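Local atomic coordinates of N5-carboxyaminoimidazole ribonucleotide synthetase (Bacillus anthracis, PDB entry 3QFF), a protein that makes N5-carboxyaminoimidazole ribonucleotide, probably by ATP-driven carboxylation of aminoimidazole ribonucleotide with bicarbonate, a step of purine biosynthesis. Residues G338-L343 with N359-N364; G14-I19 with K39-D44; Q134-L139 with E175-A180; Q105-T110 with L275-H280. All blocks are in the same frame, centred on the assembly; numbering follows the deposited sequence.

How the contacts relate
The four contacts sample different parts of an ATP-grasp enzyme. Contact 2 lies in the parallel sheet of the preATP-grasp domain, contact 3 joins two helices of the ATP-grasp domain, and contact 1 is a hairpin in the C-terminal part. Contact 4 ties the first two domains together; its centre lies about 20 Å from that of contact 2 and about 27 Å from that of contact 3. It reaches the same eight-stranded sheet as contact 1, although their nearest atoms are about 10 Å apart. Bound ADP lies about 13 Å from the side chain of Leu139 (contact 3) and about 10 Å from that of Leu275 (contact 4).

Contact 1. Residues G338-L343 with N359-N364; sequences GCYLHL and NILNDN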
# COMPACT_ATOMS: atom_id res chain seq x y z
N GLY A 338 15.66 4.80 4.56
CA GLY A 338 14.92 4.20 5.68
C GLY A 338 13.68 4.99 6.09
O GLY A 338 13.12 4.77 7.17
N CYS A 339 13.25 5.91 5.22
CA CYS A 339 12.09 6.76 5.45
C CYS A 339 11.10 6.47 4.35
O CYS A 339 11.49 6.27 3.19
CB CYS A 339 12.48 8.24 5.41
SG CYS A 339 13.72 8.73 6.63
N TYR A 340 9.81 6.46 4.70
CA TYR A 340 8.76 6.12 3.74
C TYR A 340 7.77 7.27 3.63
O TYR A 340 6.95 7.53 4.54
CB TYR A 340 8.12 4.77 4.10
CG TYR A 340 9.18 3.69 4.08
CD1 TYR A 340 9.93 3.40 5.22
CD2 TYR A 340 9.50 3.03 2.88
CE1 TYR A 340 10.95 2.45 5.20
CE2 TYR A 340 10.52 2.07 2.86
CZ TYR A 340 11.24 1.79 4.01
OH TYR A 340 12.25 0.86 3.99
N LEU A 341 7.87 7.97 2.50
CA LEU A 341 7.17 9.23 2.30
C LEU A 341 5.75 9.02 1.80
O LEU A 341 5.52 8.25 0.87
CB LEU A 341 7.97 10.11 1.32
CG LEU A 341 7.51 11.52 0.97
CD1 LEU A 341 7.40 12.41 2.23
CD2 LEU A 341 8.47 12.15 -0.04
N HIS A 342 4.81 9.71 2.43
CA HIS A 342 3.45 9.81 1.92
C HIS A 342 3.10 11.27 1.69
O HIS A 342 3.26 12.11 2.58
CB HIS A 342 2.47 9.14 2.87
CG HIS A 342 2.80 7.70 3.12
ND1 HIS A 342 2.15 6.66 2.48
CD2 HIS A 342 3.78 7.13 3.85
CE1 HIS A 342 2.69 5.51 2.86
NE2 HIS A 342 3.69 5.77 3.67
N LEU A 343 2.66 11.59 0.48
CA LEU A 343 2.22 12.95 0.20
C LEU A 343 0.81 12.92 -0.37
O LEU A 343 0.48 12.06 -1.18
CB LEU A 343 3.22 13.69 -0.70
CG LEU A 343 4.63 13.90 -0.13
CD1 LEU A 343 5.58 14.48 -1.18
CD2 LEU A 343 4.62 14.81 1.10
N ASN A 359 7.09 7.87 7.46
CA ASN A 359 7.30 6.79 8.40
C ASN A 359 8.76 6.35 8.39
O ASN A 359 9.25 5.82 7.38
CB ASN A 359 6.38 5.62 8.07
CG ASN A 359 4.94 5.89 8.45
OD1 ASN A 359 4.67 6.63 9.40
ND2 ASN A 359 4.01 5.31 7.72
N ILE A 360 9.44 6.59 9.51
CA ILE A 360 10.84 6.24 9.64
C ILE A 360 10.95 4.92 10.37
O ILE A 360 10.69 4.84 11.58
CB ILE A 360 11.63 7.33 10.42
CG1 ILE A 360 11.40 8.72 9.82
CG2 ILE A 360 13.13 6.99 10.46
CD1 ILE A 360 11.91 9.86 10.72
N LEU A 361 11.33 3.88 9.62
CA LEU A 361 11.43 2.53 10.14
C LEU A 361 12.86 2.23 10.58
O LEU A 361 13.82 2.55 9.87
CB LEU A 361 10.99 1.52 9.07
CG LEU A 361 9.59 0.90 9.11
CD1 LEU A 361 8.47 1.92 9.18
CD2 LEU A 361 9.41 0.01 7.89
N ASN A 362 13.01 1.62 11.76
CA ASN A 362 14.32 1.26 12.30
C ASN A 362 14.16 0.22 13.40
O ASN A 362 13.16 0.25 14.13
CB ASN A 362 15.07 2.49 12.83
CG ASN A 362 16.58 2.27 12.91
OD1 ASN A 362 17.09 1.67 13.85
ND2 ASN A 362 17.29 2.75 11.91
N ASP A 363 15.13 -0.68 13.51
CA ASP A 363 15.14 -1.66 14.61
C ASP A 363 15.22 -0.97 15.97
O ASP A 363 14.72 -1.50 16.96
CB ASP A 363 16.32 -2.63 14.48
CG ASP A 363 16.14 -3.64 13.35
OD1 ASP A 363 17.16 -4.01 12.74
OD2 ASP A 363 14.99 -4.07 13.08
N ASN A 364 15.85 0.19 16.01
CA ASN A 364 15.95 0.95 17.26
C ASN A 364 15.20 2.28 17.16
O ASN A 364 15.49 3.12 16.30
CB ASN A 364 17.44 1.13 17.67
CG ASN A 364 17.63 1.95 18.95
OD1 ASN A 364 16.87 2.87 19.24
ND2 ASN A 364 18.67 1.61 19.71
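Cys339 faces Ile360 and Tyr340 faces Asn359 across an antiparallel beta hairpin, formed by strands 339-343 and 354-361 at one end of the large sheet. The two short strand segments run at 165° to each other. Backbone bonding sets the register. Tyr340 and Asn359 form a hydrogen-bonded pair: Tyr340 N gives to Asn359 O at 2.8 Å, and Asn359 N returns the bond to Tyr340 O at 2.9 Å. Cys339 and Ile360 are the adjacent non-hydrogen-bonded pair. Beyond them Leu361 N reaches Gly338 O at 3.2 Å.

Apolar contacts occur on both faces. On one, Cys339 SG meets Ile360 CG1 at 3.9 Å, and Ile360 continues onto Ala368 and Ala372 of helix 365-374. On the other, the Tyr340 ring meets Leu361, whose side chain crosses it at about a right angle; CE1 of Tyr340 lies 3.9 Å from CD2 of Leu361. CG of Tyr340 is anti to the carbonyl carbon (chi1 -60°), beside its own backbone N; Asn359 O lies at the CD1 edge of the ring, near its plane.

The polar ends find their partners outside the two segments. Tyr340 OH bonds Glu291 OE1 and Glu309 N of the second subunit, so the strand contributes to the dimer interface. His342 and Asn359 converge on Asp288: His342 NE2 and Asn359 ND2 both hydrogen-bond its OD2 while lying 4.1 Å from each other, with ring and amide planes 59° apart.

Contact 2. Residues G14-I19 with K39-D44; sequences GKTIGI and KIAVLD
Thr16 to Ile19 pair in parallel with Lys39 to Val42, the two strands of a beta-alpha-beta crossover in the four-stranded, Rossmann-like sheet of the preATP-grasp domain. Five backbone hydrogen bonds define the ladder, alternating in direction: Lys39 N to Lys15 O, Ile17 N to Lys39 O, Ala41 N to Ile17 O, Ile19 N to Ala41 O and Leu43 N to Ile19 O. The segment axes diverge by 23°, with a closest approach of 4.4 Å.

On the face of Thr16 and Lys39 the two side chains lie side by side. The lysine chain is extended, with CG anti to the backbone N (chi1 175°), and its methylenes pass Thr16 OG1, CD at 3.5 Å. Thr16 CG2 meanwhile rests 3.9 Å from Ala41 CB. On the other face the side chains of the two segments are aliphatic. Ile40 bends at chi2 (-65°), which places its CD1 4.0 Å from Ile17 CB, while its other branch, CG2, lies 4.2 Å from Ile19 CD1.

Ile17 and Ile40 pack on helix 24-35, the connection of the crossover, whereas Ala41 and Leu43 meet helix 66-74. Strand 78-81 adjoins 16-20, and strand 57-60 adjoins 39-44.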
# COMPACT_ATOMS: atom_id res chain seq x y z
N GLY A 14 -15.12 -5.13 -6.37
CA GLY A 14 -15.80 -4.80 -7.61
C GLY A 14 -16.93 -3.81 -7.37
O GLY A 14 -17.31 -3.08 -8.28
N LYS A 15 -17.46 -3.78 -6.15
CA LYS A 15 -18.50 -2.81 -5.79
C LYS A 15 -17.87 -1.45 -5.53
O LYS A 15 -16.65 -1.32 -5.43
CB LYS A 15 -19.27 -3.27 -4.55
CG LYS A 15 -20.00 -4.61 -4.69
CD LYS A 15 -21.22 -4.52 -5.62
CE LYS A 15 -22.15 -5.71 -5.39
NZ LYS A 15 -21.41 -6.99 -5.62
N THR A 16 -18.73 -0.43 -5.38
CA THR A 16 -18.30 0.94 -5.16
C THR A 16 -18.41 1.32 -3.69
O THR A 16 -19.48 1.18 -3.06
CB THR A 16 -19.16 1.94 -6.00
OG1 THR A 16 -19.09 1.58 -7.39
CG2 THR A 16 -18.69 3.38 -5.81
N ILE A 17 -17.30 1.81 -3.15
CA ILE A 17 -17.30 2.44 -1.85
C ILE A 17 -17.36 3.95 -2.02
O ILE A 17 -16.52 4.56 -2.70
CB ILE A 17 -16.05 2.03 -1.03
CG1 ILE A 17 -16.00 0.51 -0.87
CG2 ILE A 17 -16.07 2.75 0.32
CD1 ILE A 17 -14.68 -0.02 -0.31
N GLY A 18 -18.37 4.55 -1.39
CA GLY A 18 -18.57 5.99 -1.39
C GLY A 18 -18.08 6.62 -0.11
O GLY A 18 -18.41 6.17 1.00
N ILE A 19 -17.29 7.68 -0.26
CA ILE A 19 -16.66 8.34 0.88
C ILE A 19 -17.13 9.79 0.98
O ILE A 19 -17.05 10.56 0.01
CB ILE A 19 -15.11 8.30 0.76
CG1 ILE A 19 -14.61 6.85 0.59
CG2 ILE A 19 -14.46 9.01 1.97
CD1 ILE A 19 -13.10 6.70 0.33
N LYS A 39 -14.21 -0.03 -6.45
CA LYS A 39 -14.40 1.24 -7.14
C LYS A 39 -14.70 2.29 -6.06
O LYS A 39 -15.24 1.96 -5.01
CB LYS A 39 -15.55 1.11 -8.14
CG LYS A 39 -15.94 2.39 -8.87
CD LYS A 39 -16.88 2.09 -10.06
CE LYS A 39 -17.45 3.39 -10.66
NZ LYS A 39 -18.31 3.13 -11.87
N ILE A 40 -14.34 3.55 -6.32
CA ILE A 40 -14.46 4.60 -5.31
C ILE A 40 -15.25 5.80 -5.83
O ILE A 40 -14.96 6.33 -6.91
CB ILE A 40 -13.05 5.10 -4.84
CG1 ILE A 40 -12.20 3.93 -4.28
CG2 ILE A 40 -13.18 6.27 -3.81
CD1 ILE A 40 -12.76 3.28 -3.03
N ALA A 41 -16.24 6.22 -5.05
CA ALA A 41 -16.92 7.51 -5.27
C ALA A 41 -16.66 8.41 -4.07
O ALA A 41 -16.66 7.94 -2.93
CB ALA A 41 -18.43 7.30 -5.48
N VAL A 42 -16.42 9.70 -4.31
CA VAL A 42 -16.17 10.63 -3.21
C VAL A 42 -17.04 11.88 -3.37
O VAL A 42 -17.29 12.33 -4.49
CB VAL A 42 -14.65 11.02 -3.10
CG1 VAL A 42 -14.11 11.56 -4.42
CG2 VAL A 42 -14.40 12.04 -1.96
N LEU A 43 -17.50 12.41 -2.25
CA LEU A 43 -18.15 13.73 -2.20
C LEU A 43 -17.33 14.68 -1.34
O LEU A 43 -16.94 14.34 -0.22
CB LEU A 43 -19.58 13.61 -1.66
CG LEU A 43 -20.47 14.85 -1.51
CD1 LEU A 43 -21.91 14.41 -1.43
CD2 LEU A 43 -20.12 15.69 -0.27
N ASP A 44 -17.11 15.89 -1.86
CA ASP A 44 -16.24 16.89 -1.24
C ASP A 44 -16.56 18.26 -1.85
O ASP A 44 -16.85 18.35 -3.04
CB ASP A 44 -14.77 16.53 -1.49
CG ASP A 44 -13.79 17.39 -0.67
OD1 ASP A 44 -13.42 18.49 -1.13
OD2 ASP A 44 -13.40 16.96 0.44

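Contact 3. Residues Q134-L139 with E175-A180; sequences QNQEQL and EARKLA
Gln136 and Arg177 bring their backbones nearest, with CA atoms 6.6 Å apart, where the first turn of helix 136-146 meets the body of helix 173-182. Asn135 is the N-cap of the first helix: its OD1 accepts from Gln138 N at 2.9 Å.

The polar part is a two-way exchange between Gln136 and Arg177. Gln136 OE1 takes a bond from Arg177 NH2 at 2.8 Å, lying almost in the guanidinium plane. On the same amide, NE2 gives to Arg177 O at 2.9 Å, so both ends of the amide are used and its rotation is fixed. The glutamine chain turns at chi2 (-64°), which places CD next to the arginine. NH2 also makes a weak bond to Gln136 O at 3.4 Å, and NH1 is held by Thr140 OG1. The amide and guanidinium planes are 60° apart.

Beside the polar pair is an apolar contact. Leu139 points at the second helix, and its CD2 branch alone does the touching: 3.9 Å from Ala180 CB, 4.1 Å from Ala176 CB, and also near Arg177 CG. CD2 also reaches the helix backbone, 3.8 Å from Arg177 N.

Both helices belong to the ATP-grasp domain and pack on its four-stranded antiparallel sheet. Leu139 and Ala176 share Leu152 of strand 150-154, Leu139 and Ala180 reach Val133 of strand 130-133, and Ala176 touches Leu167 of strand 164-167.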
# COMPACT_ATOMS: atom_id res chain seq x y z
N GLN A 134 -22.15 25.91 30.86
CA GLN A 134 -23.09 26.52 29.92
C GLN A 134 -23.28 28.02 30.19
O GLN A 134 -23.82 28.75 29.36
CB GLN A 134 -24.44 25.78 29.94
CG GLN A 134 -24.37 24.36 29.37
CD GLN A 134 -25.73 23.66 29.28
OE1 GLN A 134 -26.53 23.71 30.22
NE2 GLN A 134 -26.00 23.00 28.15
N ASN A 135 -22.85 28.48 31.36
CA ASN A 135 -22.85 29.91 31.67
C ASN A 135 -21.77 30.28 32.67
O ASN A 135 -21.02 29.41 33.13
CB ASN A 135 -24.23 30.38 32.17
CG ASN A 135 -24.71 29.62 33.38
OD1 ASN A 135 -23.93 29.15 34.21
ND2 ASN A 135 -26.03 29.52 33.51
N GLN A 136 -21.70 31.57 33.00
CA GLN A 136 -20.69 32.09 33.92
C GLN A 136 -20.81 31.52 35.32
O GLN A 136 -19.80 31.23 35.96
CB GLN A 136 -20.74 33.63 33.96
CG GLN A 136 -20.47 34.28 32.60
CD GLN A 136 -19.07 34.01 32.10
OE1 GLN A 136 -18.16 33.72 32.87
NE2 GLN A 136 -18.88 34.12 30.78
N GLU A 137 -22.04 31.36 35.79
CA GLU A 137 -22.27 30.77 37.12
C GLU A 137 -21.69 29.36 37.21
O GLU A 137 -21.05 29.01 38.20
CB GLU A 137 -23.75 30.78 37.48
CG GLU A 137 -24.10 30.14 38.83
CD GLU A 137 -23.28 30.68 40.01
OE1 GLU A 137 -23.02 31.90 40.07
OE2 GLU A 137 -22.90 29.86 40.90
N GLN A 138 -21.92 28.56 36.16
CA GLN A 138 -21.40 27.19 36.11
C GLN A 138 -19.88 27.16 36.02
O GLN A 138 -19.26 26.27 36.59
CB GLN A 138 -22.05 26.40 34.96
CG GLN A 138 -23.49 25.99 35.27
CD GLN A 138 -24.11 25.09 34.21
OE1 GLN A 138 -23.58 24.93 33.10
NE2 GLN A 138 -25.24 24.48 34.56
N LEU A 139 -19.29 28.12 35.30
CA LEU A 139 -17.84 28.23 35.24
C LEU A 139 -17.27 28.54 36.62
O LEU A 139 -16.31 27.90 37.05
CB LEU A 139 -17.39 29.28 34.22
CG LEU A 139 -15.87 29.51 34.09
CD1 LEU A 139 -15.08 28.20 33.84
CD2 LEU A 139 -15.57 30.52 32.99
N GLU A 175 -9.86 35.33 30.60
CA GLU A 175 -9.83 34.75 29.26
C GLU A 175 -10.81 33.56 29.13
O GLU A 175 -11.38 33.33 28.07
CB GLU A 175 -8.40 34.32 28.89
CG GLU A 175 -8.22 33.86 27.43
CD GLU A 175 -6.80 33.41 27.12
OE1 GLU A 175 -5.91 33.57 27.99
OE2 GLU A 175 -6.56 32.89 26.00
N ALA A 176 -10.98 32.83 30.24
CA ALA A 176 -11.93 31.71 30.32
C ALA A 176 -13.39 32.15 30.23
O ALA A 176 -14.18 31.55 29.49
CB ALA A 176 -11.69 30.91 31.59
N ARG A 177 -13.74 33.21 30.97
CA ARG A 177 -15.09 33.80 30.91
C ARG A 177 -15.44 34.20 29.49
O ARG A 177 -16.57 33.99 29.04
CB ARG A 177 -15.20 35.01 31.83
CG ARG A 177 -15.01 34.69 33.29
CD ARG A 177 -15.83 35.57 34.19
NE ARG A 177 -15.66 35.19 35.59
CZ ARG A 177 -16.33 34.21 36.20
NH1 ARG A 177 -16.10 33.95 37.48
NH2 ARG A 177 -17.23 33.49 35.53
N LYS A 178 -14.46 34.77 28.79
CA LYS A 178 -14.61 35.17 27.40
C LYS A 178 -15.00 33.95 26.55
O LYS A 178 -15.89 34.04 25.71
CB LYS A 178 -13.30 35.78 26.88
CG LYS A 178 -13.37 36.38 25.48
CD LYS A 178 -13.54 37.90 25.53
CE LYS A 178 -13.54 38.49 24.13
NZ LYS A 178 -13.28 39.96 24.15
N LEU A 179 -14.33 32.83 26.79
CA LEU A 179 -14.62 31.59 26.07
C LEU A 179 -15.99 31.02 26.42
O LEU A 179 -16.76 30.67 25.53
CB LEU A 179 -13.51 30.55 26.32
CG LEU A 179 -13.59 29.24 25.53
CD1 LEU A 179 -13.48 29.49 24.02
CD2 LEU A 179 -12.50 28.28 26.01
N ALA A 180 -16.28 30.94 27.72
CA ALA A 180 -17.59 30.48 28.18
C ALA A 180 -18.74 31.38 27.68
O ALA A 180 -19.90 30.97 27.65
CB ALA A 180 -17.61 30.37 29.70

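Contact 4. Residues Q105-T110 with L275-H280; sequences QLLSKT and LAPRPH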
# COMPACT_ATOMS: atom_id res chain seq x y z
N GLN A 105 -24.91 6.56 15.68
CA GLN A 105 -24.93 6.68 17.14
C GLN A 105 -23.54 7.02 17.69
O GLN A 105 -23.40 7.94 18.51
CB GLN A 105 -25.45 5.41 17.81
CG GLN A 105 -26.41 5.68 18.97
CD GLN A 105 -26.38 4.62 20.07
OE1 GLN A 105 -26.09 3.44 19.83
NE2 GLN A 105 -26.68 5.04 21.30
N LEU A 106 -22.53 6.29 17.24
CA LEU A 106 -21.17 6.52 17.71
C LEU A 106 -20.67 7.89 17.27
O LEU A 106 -20.12 8.64 18.09
CB LEU A 106 -20.23 5.41 17.23
CG LEU A 106 -18.78 5.45 17.71
CD1 LEU A 106 -18.66 5.89 19.17
CD2 LEU A 106 -18.16 4.08 17.53
N LEU A 107 -20.87 8.22 16.01
CA LEU A 107 -20.47 9.53 15.50
C LEU A 107 -21.09 10.66 16.33
O LEU A 107 -20.38 11.59 16.75
CB LEU A 107 -20.79 9.66 14.00
CG LEU A 107 -20.31 10.90 13.23
CD1 LEU A 107 -18.80 11.10 13.33
CD2 LEU A 107 -20.72 10.78 11.77
N SER A 108 -22.39 10.58 16.62
CA SER A 108 -23.07 11.61 17.41
C SER A 108 -22.48 11.79 18.83
O SER A 108 -22.32 12.91 19.31
CB SER A 108 -24.58 11.38 17.47
OG SER A 108 -24.92 10.48 18.51
N LYS A 109 -22.14 10.68 19.47
CA LYS A 109 -21.51 10.72 20.79
C LYS A 109 -20.13 11.41 20.79
O LYS A 109 -19.81 12.17 21.72
CB LYS A 109 -21.38 9.30 21.36
CG LYS A 109 -22.71 8.60 21.64
CD LYS A 109 -22.46 7.12 21.95
CE LYS A 109 -23.76 6.37 22.27
NZ LYS A 109 -23.46 4.92 22.60
N THR A 110 -19.32 11.16 19.76
CA THR A 110 -17.94 11.68 19.71
C THR A 110 -17.89 13.14 19.26
O THR A 110 -16.83 13.76 19.28
CB THR A 110 -17.04 10.85 18.77
OG1 THR A 110 -17.55 10.92 17.43
CG2 THR A 110 -16.98 9.40 19.21
N LEU A 275 -12.12 10.51 21.47
CA LEU A 275 -12.35 9.43 20.51
C LEU A 275 -12.54 9.99 19.11
O LEU A 275 -13.10 11.07 18.94
CB LEU A 275 -13.60 8.64 20.90
CG LEU A 275 -13.69 8.10 22.32
CD1 LEU A 275 -15.06 7.45 22.59
CD2 LEU A 275 -12.55 7.12 22.60
N ALA A 276 -12.07 9.27 18.10
CA ALA A 276 -12.33 9.64 16.72
C ALA A 276 -12.81 8.40 15.99
O ALA A 276 -12.08 7.42 15.91
CB ALA A 276 -11.06 10.24 16.06
N PRO A 277 -14.06 8.41 15.48
CA PRO A 277 -14.58 7.20 14.87
C PRO A 277 -14.20 7.12 13.38
O PRO A 277 -15.07 7.05 12.52
CB PRO A 277 -16.09 7.36 15.04
CG PRO A 277 -16.30 8.84 15.02
CD PRO A 277 -15.06 9.48 15.54
N ARG A 278 -12.91 7.13 13.11
CA ARG A 278 -12.38 7.06 11.76
C ARG A 278 -10.91 6.74 11.87
O ARG A 278 -10.35 6.83 12.98
CB ARG A 278 -12.57 8.41 11.04
CG ARG A 278 -12.17 9.61 11.89
CD ARG A 278 -11.84 10.84 11.07
NE ARG A 278 -11.55 11.95 11.97
CZ ARG A 278 -10.37 12.16 12.57
NH1 ARG A 278 -9.34 11.34 12.35
NH2 ARG A 278 -10.23 13.19 13.39
N PRO A 279 -10.27 6.38 10.74
CA PRO A 279 -8.81 6.38 10.73
C PRO A 279 -8.31 7.75 11.18
O PRO A 279 -8.96 8.80 10.95
CB PRO A 279 -8.47 6.13 9.25
CG PRO A 279 -9.65 5.39 8.72
CD PRO A 279 -10.84 5.95 9.45
N HIS A 280 -7.17 7.74 11.83
CA HIS A 280 -6.69 8.87 12.57
C HIS A 280 -5.22 9.08 12.24
O HIS A 280 -4.52 8.14 11.86
CB HIS A 280 -6.90 8.55 14.05
CG HIS A 280 -6.66 9.70 14.97
ND1 HIS A 280 -5.46 9.89 15.62
CD2 HIS A 280 -7.47 10.70 15.39
CE1 HIS A 280 -5.54 10.97 16.38
NE2 HIS A 280 -6.76 11.47 16.27
O HOH W 1 -14.40 13.11 19.39
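Thr110 comes tip to tip with Pro277, and its side chain carries much of this contact. CB lies 3.9 Å from Leu275 O and is also near Pro277 CD. From there the chain forks. OG1 sits between the backbone N and the carbonyl carbon (chi1 62°), and this position lets it bond back to Leu107 O at 3.0 Å, within its own segment. OG1 also meets the proline ring, with Pro277 CG 3.4 Å from it and CD equally near. The methyl CG2 takes the other branch and rests 3.9 Å from Leu275 CB, the two side chains crossing at about a right angle.

This is an interdomain packing: helix 105-110 of the preATP-grasp domain abuts the end of strand 270-276 in the ATP-grasp domain. No direct hydrogen bond crosses between the two segments. A water lies between Thr110 O and Leu275 O, but both distances are too short for the bridge to be taken as certain.

Two leucines of the helix also pack on the proline. Leu107 CD1 approaches Pro277 CG at 3.8 Å, and Leu106 CG stands 4.2 Å from Pro277 CB. Pro277 is the centre of an inverse gamma turn, closed by a weak bond from Arg278 N to Ala276 O. Past it the chain swings away from the helix, and Arg278 NE forms a salt bridge with OE2 of Glu84, a residue that the side chains of Leu107 and Pro277 also touch.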